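Local coordinates for protein Na-K-Cl cotransporter (Methanosarcina acetivorans, PDB 3G40) that forms the C-terminal cytoplasmic domain of a prokaryotic cation-chloride cotransporter, a membrane protein that probably carries chloride together with cations, at residues G140-S145 with I273-S278. Residues are numbered along the deposited sequence; the frame is centred on the assembly and turned at random.
Sequences GVLLFS and IFALDS
L142 and A275 face each other in a non-hydrogen-bonded antiparallel pair, and the shape match there is plain: beside the small methyl of A275, flanked along its strand by the longer I273, L142 lays its CD2 branch against that methyl, 3.7 Å from A275 CB. With CG of L142 anti to the carbonyl carbon (chi1 -69°), the branch starts out beside the backbone N. Next along the same face, I273 sends CG1 over the partner strand, 3.5 Å from L143 O, while its CD1 touches L142 CB and its CB meets F144 CD1. L180 and I184 of helix 179-192 pack against L142, L180 also touching A275, and F39 meets the F144 ring.

On the other face V141 sits opposite L276 and L143 opposite F274, each pair in contact through its CB atoms. The F274 ring is the big bump: it presents its edge to the neighbouring strand, with L143 O in the ring plane 3.4 Å from CD1 and S145 CB just beyond, 4.1 Å from CE1. F250 meets this ring at about 15° between planes, and helix 258-268 packs on it through A261 and L264.

Two reciprocal pairs of backbone bonds tie the strands, V141 with L276 and L143 with F274. At the start of strand 140-145 G140 lets L276 O approach its CA to 3.3 Å, before the chain turns off at D277, whose carboxylate takes the N-H groups of D179 and L180. Here 140-145 and 271-276 form the antiparallel seam joining the two otherwise parallel halves of a continuous ten-stranded twisted alpha/beta sheet.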
loop_
_atom_site.group_PDB
_atom_site.type_symbol
_atom_site.label_atom_id
_atom_site.label_comp_id
_atom_site.label_asym_id
_atom_site.label_seq_id
_atom_site.Cartn_x
_atom_site.Cartn_y
_atom_site.Cartn_z
ATOM N N GLY A 140 20.282 2.528 15.527
ATOM C CA GLY A 140 20.256 2.638 14.081
ATOM C C GLY A 140 19.068 3.491 13.678
ATOM O O GLY A 140 18.163 3.737 14.487
ATOM N N VAL A 141 19.071 3.957 12.436
ATOM C CA VAL A 141 17.954 4.738 11.918
ATOM C C VAL A 141 17.510 4.186 10.564
ATOM O O VAL A 141 18.345 3.882 9.698
ATOM C CB VAL A 141 18.319 6.234 11.768
ATOM C CG1 VAL A 141 17.157 7.013 11.157
ATOM C CG2 VAL A 141 18.710 6.827 13.124
ATOM N N LEU A 142 16.195 4.025 10.400
ATOM C CA LEU A 142 15.608 3.722 9.099
ATOM C C LEU A 142 14.785 4.922 8.677
ATOM O O LEU A 142 13.884 5.349 9.395
ATOM C CB LEU A 142 14.717 2.482 9.171
ATOM C CG LEU A 142 15.425 1.144 9.389
ATOM C CD1 LEU A 142 14.405 0.028 9.562
ATOM C CD2 LEU A 142 16.375 0.833 8.202
ATOM N N LEU A 143 15.107 5.489 7.523
ATOM C CA LEU A 143 14.345 6.623 7.019
ATOM C C LEU A 143 13.600 6.202 5.755
ATOM O O LEU A 143 14.208 5.843 4.739
ATOM C CB LEU A 143 15.271 7.813 6.767
ATOM C CG LEU A 143 14.657 9.069 6.151
ATOM C CD1 LEU A 143 13.725 9.802 7.142
ATOM C CD2 LEU A 143 15.763 9.988 5.646
ATOM N N PHE A 144 12.273 6.219 5.830
ATOM C CA PHE A 144 11.444 5.641 4.784
ATOM C C PHE A 144 10.828 6.701 3.872
ATOM O O PHE A 144 10.148 7.616 4.327
ATOM C CB PHE A 144 10.376 4.761 5.437
ATOM C CG PHE A 144 9.433 4.101 4.471
ATOM C CD1 PHE A 144 9.897 3.523 3.285
ATOM C CD2 PHE A 144 8.084 4.016 4.774
ATOM C CE1 PHE A 144 9.014 2.898 2.415
ATOM C CE2 PHE A 144 7.198 3.389 3.917
ATOM C CZ PHE A 144 7.660 2.831 2.731
ATOM N N SER A 145 11.081 6.580 2.571
ATOM C CA SER A 145 10.541 7.543 1.624
ATOM C C SER A 145 9.597 6.805 0.683
ATOM O O SER A 145 10.003 6.267 -0.351
ATOM C CB SER A 145 11.676 8.240 0.870
ATOM O OG SER A 145 11.179 9.235 -0.008
ATOM N N ILE A 273 14.303 3.317 1.028
ATOM C CA ILE A 273 14.539 3.357 2.460
ATOM C C ILE A 273 16.035 3.546 2.690
ATOM O O ILE A 273 16.858 3.010 1.939
ATOM C CB ILE A 273 13.950 2.109 3.188
ATOM C CG1 ILE A 273 13.919 2.315 4.712
ATOM C CG2 ILE A 273 14.691 0.841 2.794
ATOM C CD1 ILE A 273 13.004 1.324 5.448
ATOM N N PHE A 274 16.377 4.364 3.684
ATOM C CA PHE A 274 17.761 4.750 3.948
ATOM C C PHE A 274 18.142 4.321 5.351
ATOM O O PHE A 274 17.464 4.664 6.324
ATOM C CB PHE A 274 17.934 6.261 3.775
ATOM C CG PHE A 274 17.498 6.757 2.430
ATOM C CD1 PHE A 274 16.159 7.001 2.174
ATOM C CD2 PHE A 274 18.427 6.944 1.405
ATOM C CE1 PHE A 274 15.746 7.435 0.920
ATOM C CE2 PHE A 274 18.028 7.384 0.153
ATOM C CZ PHE A 274 16.690 7.630 -0.095
ATOM N N ALA A 275 19.216 3.548 5.448
ATOM C CA ALA A 275 19.586 2.913 6.698
ATOM C C ALA A 275 20.933 3.387 7.247
ATOM O O ALA A 275 21.973 3.240 6.592
ATOM C CB ALA A 275 19.578 1.403 6.530
ATOM N N LEU A 276 20.907 3.952 8.459
ATOM C CA LEU A 276 22.121 4.376 9.151
ATOM C C LEU A 276 22.396 3.404 10.285
ATOM O O LEU A 276 21.521 3.148 11.114
ATOM C CB LEU A 276 21.964 5.799 9.698
ATOM C CG LEU A 276 23.024 6.342 10.657
ATOM C CD1 LEU A 276 24.388 6.476 9.991
ATOM C CD2 LEU A 276 22.565 7.686 11.206
ATOM N N ASP A 277 23.608 2.860 10.315
ATOM C CA ASP A 277 24.014 1.909 11.346
ATOM C C ASP A 277 24.166 2.572 12.714
ATOM O O ASP A 277 24.454 3.764 12.809
ATOM C CB ASP A 277 25.371 1.301 11.001
ATOM C CG ASP A 277 25.298 0.308 9.870
ATOM O OD1 ASP A 277 24.194 0.057 9.343
ATOM O OD2 ASP A 277 26.361 -0.228 9.523
ATOM N N SER A 278 24.007 1.787 13.770
ATOM C CA SER A 278 24.326 2.267 15.107
ATOM C C SER A 278 25.834 2.204 15.251
ATOM O O SER A 278 26.435 2.954 16.022
ATOM C CB SER A 278 23.686 1.378 16.167
ATOM O OG SER A 278 24.208 0.061 16.097
#